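Local coordinates for protein acetyl-CoA acetyltransferase A (Ascaris suum, PDB 6BJA) that binds coenzyme A and, as a thiolase, probably catalyses the condensation of two acetyl-CoA molecules to acetoacetyl-CoA or the reverse thiolytic cleavage, at residues S124-V132 / Q143-D151; L312-N323 / A371-I382. All coordinates share one frame; numbering follows the deposited sequence.

Contact 1: residues S124-V132 / Q143-D151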
loop_
_atom_site.group_PDB
_atom_site.type_symbol
_atom_site.label_atom_id
_atom_site.label_comp_id
_atom_site.label_asym_id
_atom_site.label_seq_id
_atom_site.Cartn_x
_atom_site.Cartn_y
_atom_site.Cartn_z
ATOM N N SER A 124 -14.927 12.199 10.304
ATOM C CA SER A 124 -14.253 12.728 9.130
ATOM C C SER A 124 -14.123 11.601 8.128
ATOM O O SER A 124 -13.123 10.872 8.110
ATOM C CB SER A 124 -12.882 13.280 9.469
ATOM O OG SER A 124 -12.250 13.806 8.314
ATOM N N MET A 125 -15.128 11.457 7.285
ATOM C CA MET A 125 -15.091 10.383 6.325
ATOM C C MET A 125 -14.050 10.674 5.244
ATOM O O MET A 125 -13.487 9.754 4.645
ATOM C CB MET A 125 -16.488 10.152 5.767
ATOM C CG MET A 125 -17.467 9.790 6.870
ATOM S SD MET A 125 -19.186 9.472 6.398
ATOM C CE MET A 125 -19.106 7.794 5.710
ATOM N N SER A 126 -13.728 11.955 5.058
ATOM C CA SER A 126 -12.659 12.353 4.154
ATOM C C SER A 126 -11.315 11.735 4.491
ATOM O O SER A 126 -10.470 11.585 3.619
ATOM C CB SER A 126 -12.496 13.866 4.169
ATOM O OG SER A 126 -13.628 14.508 3.596
ATOM N N ASN A 127 -11.092 11.450 5.769
ATOM C CA ASN A 127 -9.795 10.959 6.212
ATOM C C ASN A 127 -9.771 9.477 6.573
ATOM O O ASN A 127 -8.770 8.977 7.099
ATOM C CB ASN A 127 -9.335 11.795 7.391
ATOM C CG ASN A 127 -8.852 13.138 6.943
ATOM O OD1 ASN A 127 -7.831 13.230 6.267
ATOM N ND2 ASN A 127 -9.590 14.186 7.281
ATOM N N ALA A 128 -10.841 8.756 6.264
ATOM C CA ALA A 128 -10.845 7.305 6.436
ATOM C C ALA A 128 -9.835 6.687 5.472
ATOM O O ALA A 128 -9.853 6.985 4.272
ATOM C CB ALA A 128 -12.227 6.770 6.184
ATOM N N PRO A 129 -8.946 5.817 5.969
ATOM C CA PRO A 129 -7.872 5.317 5.113
ATOM C C PRO A 129 -8.210 4.043 4.369
ATOM O O PRO A 129 -9.339 3.569 4.432
ATOM C CB PRO A 129 -6.754 5.054 6.112
ATOM C CG PRO A 129 -7.512 4.518 7.317
ATOM C CD PRO A 129 -8.765 5.395 7.369
ATOM N N PHE A 130 -7.201 3.507 3.684
ATOM C CA PHE A 130 -7.258 2.177 3.118
ATOM C C PHE A 130 -6.393 1.268 3.964
ATOM O O PHE A 130 -5.464 1.739 4.610
ATOM C CB PHE A 130 -6.783 2.159 1.666
ATOM C CG PHE A 130 -7.582 3.052 0.766
ATOM C CD1 PHE A 130 -8.728 2.588 0.159
ATOM C CD2 PHE A 130 -7.183 4.341 0.542
ATOM C CE1 PHE A 130 -9.466 3.417 -0.656
ATOM C CE2 PHE A 130 -7.922 5.167 -0.274
ATOM C CZ PHE A 130 -9.057 4.691 -0.870
ATOM N N TYR A 131 -6.704 -0.025 3.945
ATOM C CA TYR A 131 -6.006 -1.007 4.758
ATOM C C TYR A 131 -5.166 -1.960 3.919
ATOM O O TYR A 131 -5.646 -2.532 2.944
ATOM C CB TYR A 131 -7.015 -1.842 5.563
ATOM C CG TYR A 131 -8.012 -1.067 6.405
ATOM C CD1 TYR A 131 -7.620 0.051 7.125
ATOM C CD2 TYR A 131 -9.336 -1.492 6.521
ATOM C CE1 TYR A 131 -8.508 0.728 7.920
ATOM C CE2 TYR A 131 -10.233 -0.823 7.310
ATOM C CZ TYR A 131 -9.811 0.295 8.012
ATOM O OH TYR A 131 -10.688 0.977 8.820
ATOM N N VAL A 132 -3.917 -2.125 4.335
ATOM C CA VAL A 132 -3.043 -3.227 3.910
ATOM C C VAL A 132 -3.028 -4.273 5.011
ATOM O O VAL A 132 -2.760 -3.941 6.158
ATOM C CB VAL A 132 -1.614 -2.734 3.662
ATOM C CG1 VAL A 132 -0.697 -3.866 3.244
ATOM C CG2 VAL A 132 -1.596 -1.642 2.607
ATOM N N GLN A 143 -6.057 -7.035 -2.223
ATOM C CA GLN A 143 -6.891 -5.852 -2.355
ATOM C C GLN A 143 -6.607 -4.885 -1.218
ATOM O O GLN A 143 -6.483 -5.302 -0.060
ATOM C CB GLN A 143 -8.369 -6.243 -2.348
ATOM C CG GLN A 143 -9.291 -5.181 -2.898
ATOM C CD GLN A 143 -9.344 -5.190 -4.418
ATOM O OE1 GLN A 143 -9.350 -6.253 -5.040
ATOM N NE2 GLN A 143 -9.389 -4.013 -5.019
ATOM N N LEU A 144 -6.447 -3.603 -1.547
ATOM C CA LEU A 144 -6.449 -2.545 -0.546
ATOM C C LEU A 144 -7.891 -2.289 -0.168
ATOM O O LEU A 144 -8.704 -1.961 -1.020
ATOM C CB LEU A 144 -5.818 -1.265 -1.092
ATOM C CG LEU A 144 -4.577 -0.688 -0.448
ATOM C CD1 LEU A 144 -3.545 -1.761 -0.293
ATOM C CD2 LEU A 144 -4.066 0.425 -1.341
ATOM N N VAL A 145 -8.204 -2.459 1.105
ATOM C CA VAL A 145 -9.573 -2.395 1.592
ATOM C C VAL A 145 -9.896 -0.953 1.954
ATOM O O VAL A 145 -9.104 -0.288 2.605
ATOM C CB VAL A 145 -9.751 -3.293 2.811
ATOM C CG1 VAL A 145 -11.147 -3.145 3.409
ATOM C CG2 VAL A 145 -9.465 -4.738 2.438
ATOM N N ASP A 146 -11.069 -0.491 1.526
ATOM C CA ASP A 146 -11.539 0.859 1.832
ATOM C C ASP A 146 -12.269 0.883 3.169
ATOM O O ASP A 146 -13.289 0.226 3.331
ATOM C CB ASP A 146 -12.455 1.330 0.707
ATOM C CG ASP A 146 -12.764 2.810 0.772
ATOM O OD1 ASP A 146 -12.744 3.376 1.880
ATOM O OD2 ASP A 146 -12.994 3.419 -0.301
ATOM N N ALA A 147 -11.737 1.626 4.134
ATOM C CA ALA A 147 -12.356 1.729 5.447
ATOM C C ALA A 147 -13.824 2.138 5.344
ATOM O O ALA A 147 -14.648 1.673 6.117
ATOM C CB ALA A 147 -11.601 2.732 6.322
ATOM N N LEU A 148 -14.137 3.023 4.407
ATOM C CA LEU A 148 -15.513 3.504 4.270
ATOM C C LEU A 148 -16.470 2.379 3.957
ATOM O O LEU A 148 -17.574 2.320 4.490
ATOM C CB LEU A 148 -15.608 4.567 3.179
ATOM C CG LEU A 148 -14.854 5.865 3.357
ATOM C CD1 LEU A 148 -14.910 6.623 2.047
ATOM C CD2 LEU A 148 -15.476 6.676 4.463
ATOM N N GLN A 149 -16.024 1.480 3.087
ATOM C CA GLN A 149 -16.802 0.322 2.708
ATOM C C GLN A 149 -16.852 -0.703 3.829
ATOM O O GLN A 149 -17.908 -1.056 4.338
ATOM C CB GLN A 149 -16.178 -0.288 1.468
ATOM C CG GLN A 149 -17.064 -1.140 0.628
ATOM C CD GLN A 149 -16.458 -1.327 -0.750
ATOM O OE1 GLN A 149 -15.341 -1.838 -0.882
ATOM N NE2 GLN A 149 -17.168 -0.868 -1.780
ATOM N N ARG A 150 -15.682 -1.185 4.216
ATOM C CA ARG A 150 -15.607 -2.301 5.130
ATOM C C ARG A 150 -16.132 -1.981 6.529
ATOM O O ARG A 150 -16.851 -2.790 7.121
ATOM C CB ARG A 150 -14.172 -2.792 5.206
ATOM C CG ARG A 150 -13.914 -3.838 6.272
ATOM C CD ARG A 150 -14.700 -5.102 6.043
ATOM N NE ARG A 150 -14.305 -6.092 7.040
ATOM C CZ ARG A 150 -15.077 -7.076 7.500
ATOM N NH1 ARG A 150 -16.328 -7.229 7.082
ATOM N NH2 ARG A 150 -14.588 -7.913 8.401
ATOM N N ASP A 151 -15.781 -0.816 7.068
ATOM C CA ASP A 151 -16.137 -0.485 8.443
ATOM C C ASP A 151 -17.310 0.501 8.552
ATOM O O ASP A 151 -17.804 0.754 9.649
ATOM C CB ASP A 151 -14.906 0.088 9.165
ATOM C CG ASP A 151 -13.778 -0.941 9.352
ATOM O OD1 ASP A 151 -14.044 -2.158 9.291
ATOM O OD2 ASP A 151 -12.620 -0.516 9.588
#
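Phe-130 and Tyr-131 pair with Asp-146 and Val-145 in a short antiparallel two-stranded ladder at the base of an excursion that makes contacts with other subunits, consistent with the tetramerisation loop of tetrameric thiolases. Tyr-131 and Val-145 form the hydrogen-bonded pair, and Ala-147 N adds a bond to Pro-129 O (3.1 Å).

Tyr-131 is the side chain to follow. Its CB rests against Val-145 CB at 4.1 Å. With CG anti to the carbonyl carbon (chi1 -53°), the ring runs along the second segment toward the first turn of the helix: CD2 meets Val-145 CG1 at 4.0 Å, and CZ sits 3.5 Å from Ala-147 CB. At the end, OH donates to Asp-151 OD2 over 2.6 Å, reaching that oxygen on its anti side, 27° out of the carboxylate plane. The same OD2 also accepts from Gly-67 N of the second subunit, so one carboxylate ties the tyrosine to that subunit.

Beside the other ring, Phe-130 CE1 lies 3.5 Å from Asp-146 OD2, which accepts from Gly-140 N of the third subunit; ring and carboxylate planes are 57° apart. Asp-146 is the helix N-cap, and its OD1 forms a salt bridge with Arg-134 of the second subunit. The capping bond runs from Leu-148 N to OD1, 2.9 Å long and arriving from above the carboxylate plane.

Contact 2: residues L312-N323 / A371-I382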
loop_
_atom_site.group_PDB
_atom_site.type_symbol
_atom_site.label_atom_id
_atom_site.label_comp_id
_atom_site.label_asym_id
_atom_site.label_seq_id
_atom_site.Cartn_x
_atom_site.Cartn_y
_atom_site.Cartn_z
ATOM N N LEU A 312 -47.636 8.315 25.837
ATOM C CA LEU A 312 -47.934 9.265 24.772
ATOM C C LEU A 312 -48.389 8.543 23.516
ATOM O O LEU A 312 -48.213 7.332 23.388
ATOM C CB LEU A 312 -46.698 10.113 24.462
ATOM C CG LEU A 312 -46.174 10.990 25.596
ATOM C CD1 LEU A 312 -44.853 11.621 25.200
ATOM C CD2 LEU A 312 -47.175 12.058 25.960
ATOM N N ASP A 313 -48.972 9.280 22.585
ATOM C CA ASP A 313 -49.184 8.733 21.259
ATOM C C ASP A 313 -48.570 9.687 20.258
ATOM O O ASP A 313 -48.067 10.756 20.632
ATOM C CB ASP A 313 -50.670 8.484 20.979
ATOM C CG ASP A 313 -51.537 9.670 21.308
ATOM O OD1 ASP A 313 -51.086 10.820 21.112
ATOM O OD2 ASP A 313 -52.685 9.446 21.752
ATOM N N GLU A 314 -48.570 9.274 19.001
ATOM C CA GLU A 314 -47.914 10.015 17.936
ATOM C C GLU A 314 -48.378 11.465 17.851
ATOM O O GLU A 314 -47.594 12.368 17.547
ATOM C CB GLU A 314 -48.162 9.328 16.595
ATOM C CG GLU A 314 -47.416 8.032 16.393
ATOM C CD GLU A 314 -48.022 6.849 17.153
ATOM O OE1 GLU A 314 -49.109 6.992 17.756
ATOM O OE2 GLU A 314 -47.401 5.767 17.145
ATOM N N GLU A 315 -49.661 11.694 18.110
ATOM C CA GLU A 315 -50.235 13.031 17.990
ATOM C C GLU A 315 -49.720 14.014 19.043
ATOM O O GLU A 315 -49.818 15.229 18.856
ATOM C CB GLU A 315 -51.764 12.938 18.074
ATOM C CG GLU A 315 -52.418 12.352 16.828
ATOM C CD GLU A 315 -52.093 10.880 16.578
ATOM O OE1 GLU A 315 -51.934 10.104 17.552
ATOM O OE2 GLU A 315 -52.006 10.495 15.387
ATOM N N SER A 316 -49.183 13.480 20.141
ATOM C CA SER A 316 -48.584 14.272 21.225
ATOM C C SER A 316 -47.325 15.007 20.780
ATOM O O SER A 316 -46.866 15.917 21.464
ATOM C CB SER A 316 -48.195 13.381 22.411
ATOM O OG SER A 316 -49.218 12.478 22.796
ATOM N N ILE A 317 -46.751 14.568 19.665
ATOM C CA ILE A 317 -45.395 14.966 19.278
ATOM C C ILE A 317 -45.459 16.056 18.219
ATOM O O ILE A 317 -46.061 15.886 17.161
ATOM C CB ILE A 317 -44.598 13.752 18.747
ATOM C CG1 ILE A 317 -44.606 12.619 19.773
ATOM C CG2 ILE A 317 -43.195 14.153 18.303
ATOM C CD1 ILE A 317 -44.061 12.945 21.167
ATOM N N ALA A 318 -44.840 17.189 18.507
ATOM C CA ALA A 318 -44.879 18.322 17.598
ATOM C C ALA A 318 -43.996 18.133 16.368
ATOM O O ALA A 318 -44.390 18.475 15.252
ATOM C CB ALA A 318 -44.475 19.590 18.330
ATOM N N LEU A 319 -42.776 17.643 16.587
ATOM C CA LEU A 319 -41.793 17.495 15.524
ATOM C C LEU A 319 -41.039 16.195 15.656
ATOM O O LEU A 319 -40.789 15.731 16.761
ATOM C CB LEU A 319 -40.771 18.628 15.541
ATOM C CG LEU A 319 -41.262 20.013 15.153
ATOM C CD1 LEU A 319 -40.085 20.982 15.340
ATOM C CD2 LEU A 319 -41.789 20.074 13.737
ATOM N N TRP A 320 -40.632 15.684 14.505
ATOM C CA TRP A 320 -39.877 14.445 14.389
ATOM C C TRP A 320 -38.606 14.695 13.624
ATOM O O TRP A 320 -38.610 15.439 12.645
ATOM C CB TRP A 320 -40.687 13.369 13.656
ATOM C CG TRP A 320 -41.977 13.058 14.279
ATOM C CD1 TRP A 320 -43.145 13.737 14.104
ATOM C CD2 TRP A 320 -42.269 11.970 15.160
ATOM N NE1 TRP A 320 -44.143 13.152 14.841
ATOM C CE2 TRP A 320 -43.632 12.075 15.508
ATOM C CE3 TRP A 320 -41.500 10.944 15.718
ATOM C CZ2 TRP A 320 -44.248 11.156 16.363
ATOM C CZ3 TRP A 320 -42.115 10.045 16.564
ATOM C CH2 TRP A 320 -43.467 10.170 16.895
ATOM N N GLU A 321 -37.518 14.051 14.070
ATOM C CA GLU A 321 -36.327 13.895 13.253
ATOM C C GLU A 321 -36.100 12.413 13.040
ATOM O O GLU A 321 -35.898 11.679 14.019
ATOM C CB GLU A 321 -35.086 14.512 13.900
ATOM C CG GLU A 321 -35.025 16.015 13.838
ATOM C CD GLU A 321 -34.697 16.567 12.457
ATOM O OE1 GLU A 321 -33.806 16.028 11.772
ATOM O OE2 GLU A 321 -35.306 17.578 12.060
ATOM N N ILE A 322 -36.124 11.986 11.786
ATOM C CA ILE A 322 -35.767 10.606 11.426
ATOM C C ILE A 322 -34.558 10.694 10.527
ATOM O O ILE A 322 -34.592 11.324 9.483
ATOM C CB ILE A 322 -36.927 9.814 10.715
ATOM C CG1 ILE A 322 -36.449 8.451 10.221
ATOM C CG2 ILE A 322 -37.509 10.588 9.532
ATOM C CD1 ILE A 322 -36.021 7.522 11.319
ATOM N N ASN A 323 -33.437 10.118 10.951
ATOM C CA ASN A 323 -32.240 10.302 10.157
ATOM C C ASN A 323 -32.412 9.634 8.801
ATOM O O ASN A 323 -32.797 8.459 8.713
ATOM C CB ASN A 323 -30.991 9.766 10.864
ATOM C CG ASN A 323 -29.710 10.148 10.131
ATOM O OD1 ASN A 323 -28.900 9.291 9.754
ATOM N ND2 ASN A 323 -29.534 11.422 9.916
ATOM N N ALA A 371 -35.430 23.341 16.482
ATOM C CA ALA A 371 -36.654 23.519 15.690
ATOM C C ALA A 371 -37.906 23.543 16.576
ATOM O O ALA A 371 -38.895 24.218 16.259
ATOM C CB ALA A 371 -36.764 22.413 14.653
ATOM N N LEU A 372 -37.869 22.800 17.677
ATOM C CA LEU A 372 -38.955 22.802 18.645
ATOM C C LEU A 372 -39.176 24.177 19.247
ATOM O O LEU A 372 -38.217 24.899 19.519
ATOM C CB LEU A 372 -38.678 21.821 19.777
ATOM C CG LEU A 372 -38.778 20.326 19.466
ATOM C CD1 LEU A 372 -38.204 19.513 20.627
ATOM C CD2 LEU A 372 -40.230 19.905 19.180
ATOM N N LYS A 373 -40.444 24.522 19.459
ATOM C CA LYS A 373 -40.791 25.699 20.252
ATOM C C LYS A 373 -41.027 25.308 21.707
ATOM O O LYS A 373 -41.221 24.132 22.019
ATOM C CB LYS A 373 -42.027 26.379 19.658
ATOM C CG LYS A 373 -41.813 26.847 18.222
ATOM C CD LYS A 373 -43.110 27.267 17.552
ATOM C CE LYS A 373 -42.946 27.255 16.032
ATOM N NZ LYS A 373 -41.686 27.952 15.624
ATOM N N SER A 374 -40.998 26.287 22.608
ATOM C CA SER A 374 -41.131 26.005 24.034
ATOM C C SER A 374 -42.389 25.195 24.341
ATOM O O SER A 374 -43.459 25.489 23.813
ATOM C CB SER A 374 -41.143 27.306 24.841
ATOM O OG SER A 374 -39.902 27.986 24.713
ATOM N N ASP A 375 -42.216 24.180 25.194
ATOM C CA ASP A 375 -43.267 23.281 25.683
ATOM C C ASP A 375 -43.637 22.197 24.675
ATOM O O ASP A 375 -44.436 21.320 24.988
ATOM C CB ASP A 375 -44.529 24.062 26.096
ATOM C CG ASP A 375 -44.285 24.978 27.275
ATOM O OD1 ASP A 375 -43.584 24.550 28.211
ATOM O OD2 ASP A 375 -44.800 26.118 27.270
ATOM N N GLU A 376 -43.060 22.245 23.477
ATOM C CA GLU A 376 -43.300 21.191 22.497
ATOM C C GLU A 376 -42.472 19.950 22.793
ATOM O O GLU A 376 -41.360 20.038 23.324
ATOM C CB GLU A 376 -43.007 21.680 21.079
ATOM C CG GLU A 376 -44.020 22.697 20.581
ATOM C CD GLU A 376 -43.842 23.067 19.118
ATOM O OE1 GLU A 376 -42.715 22.939 18.579
ATOM O OE2 GLU A 376 -44.839 23.512 18.497
ATOM N N LEU A 377 -43.051 18.806 22.435
ATOM C CA LEU A 377 -42.388 17.508 22.522
ATOM C C LEU A 377 -41.840 17.128 21.159
ATOM O O LEU A 377 -42.491 17.320 20.140
ATOM C CB LEU A 377 -43.349 16.423 23.011
ATOM C CG LEU A 377 -43.886 16.586 24.432
ATOM C CD1 LEU A 377 -44.808 15.421 24.746
ATOM C CD2 LEU A 377 -42.766 16.696 25.463
ATOM N N GLY A 378 -40.621 16.587 21.153
ATOM C CA GLY A 378 -40.026 16.124 19.917
ATOM C C GLY A 378 -39.436 14.728 20.101
ATOM O O GLY A 378 -39.060 14.315 21.205
ATOM N N VAL A 379 -39.364 13.995 18.999
ATOM C CA VAL A 379 -38.699 12.698 18.967
ATOM C C VAL A 379 -37.647 12.670 17.873
ATOM O O VAL A 379 -37.913 13.053 16.734
ATOM C CB VAL A 379 -39.694 11.541 18.743
ATOM C CG1 VAL A 379 -38.952 10.188 18.610
ATOM C CG2 VAL A 379 -40.657 11.473 19.884
ATOM N N ALA A 380 -36.439 12.236 18.231
ATOM C CA ALA A 380 -35.393 11.989 17.258
ATOM C C ALA A 380 -35.115 10.495 17.241
ATOM O O ALA A 380 -34.960 9.885 18.299
ATOM C CB ALA A 380 -34.134 12.778 17.584
ATOM N N ALA A 381 -35.060 9.931 16.037
ATOM C CA ALA A 381 -34.840 8.497 15.854
ATOM C C ALA A 381 -33.849 8.227 14.738
ATOM O O ALA A 381 -33.796 8.947 13.748
ATOM C CB ALA A 381 -36.128 7.813 15.571
ATOM N N ILE A 382 -33.030 7.185 14.922
ATOM C CA ILE A 382 -31.981 6.868 13.958
ATOM C C ILE A 382 -31.739 5.358 13.916
ATOM O O ILE A 382 -31.733 4.715 14.956
ATOM C CB ILE A 382 -30.677 7.638 14.302
ATOM C CG1 ILE A 382 -29.600 7.449 13.251
ATOM C CG2 ILE A 382 -30.192 7.306 15.711
ATOM C CD1 ILE A 382 -28.528 8.590 13.346
HETATM O O HOH W 1 -45.839 18.597 21.535
#
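Glu-321 faces 377-382 with both its backbone polar atoms: its N donates to Val-379 O (2.9 Å, 168° at the hydrogen), and its O accepts from Ala-381 N at 2.8 Å. Strands 319-322 and 377-382 run parallel, their axes 10° apart, and Ala-318 N to Leu-377 O and Asn-323 N to Ala-381 O close the two ends of the ladder. A water bridges Ser-316 O and Leu-377 N, donating to the first and accepting from the second. In the turn that leads into the second strand, Glu-376 OE1 accepts from Lys-373 N, met from well above the carboxylate plane, while its CD packs 3.6 Å from Ala-318 CB.

On one face, Trp-320 lies alongside Val-379 and points the same way, its CE3 3.6 Å from Val-379 CB, while Ile-317 CG2 sits 3.5 Å above the indole plane, offset toward the rim; helix 298-310 covers this face. On the other, Leu-319 and Leu-372 slide past each other in opposite directions. At the outer end Leu-312 and Leu-377 meet tip to tip, CD1 to CD1 at 3.8 Å.

This is a beta-alpha-beta crossover whose connection holds several helices, the last of them, 357-371, packing on the Glu-321 and Ala-380 face. Asn-323, its CB against Ile-382 CG1 at 3.6 Å, opens the Asn-Glu-Ala-Phe motif of thiolases. The ladder, bonded through Asn-323 N, probably fixes the backbone from which this side chain reaches His-355, a predicted proton acceptor.

How the contacts relate
Contact 1 closes before contact 2 opens along the chain, and the two lie on opposite sides of its centre, their centres about 36 Å apart and their nearest atoms about 10 Å apart. Contact 1 lies in the N-terminal thiolase domain, in a small two-stranded ladder that meets other subunits; contact 2 lies in the C-terminal domain and forms one margin of the large mixed sheet, with no other protein chain touching its segments. Yet Met-125 of contact 1 and Asn-323 of contact 2 have side chains about 6 Å and 3 Å from that of His-355. One residue of each contact thus comes near the coenzyme A site, while most of contact 1 serves the subunit interfaces and contact 2 the sheet edge.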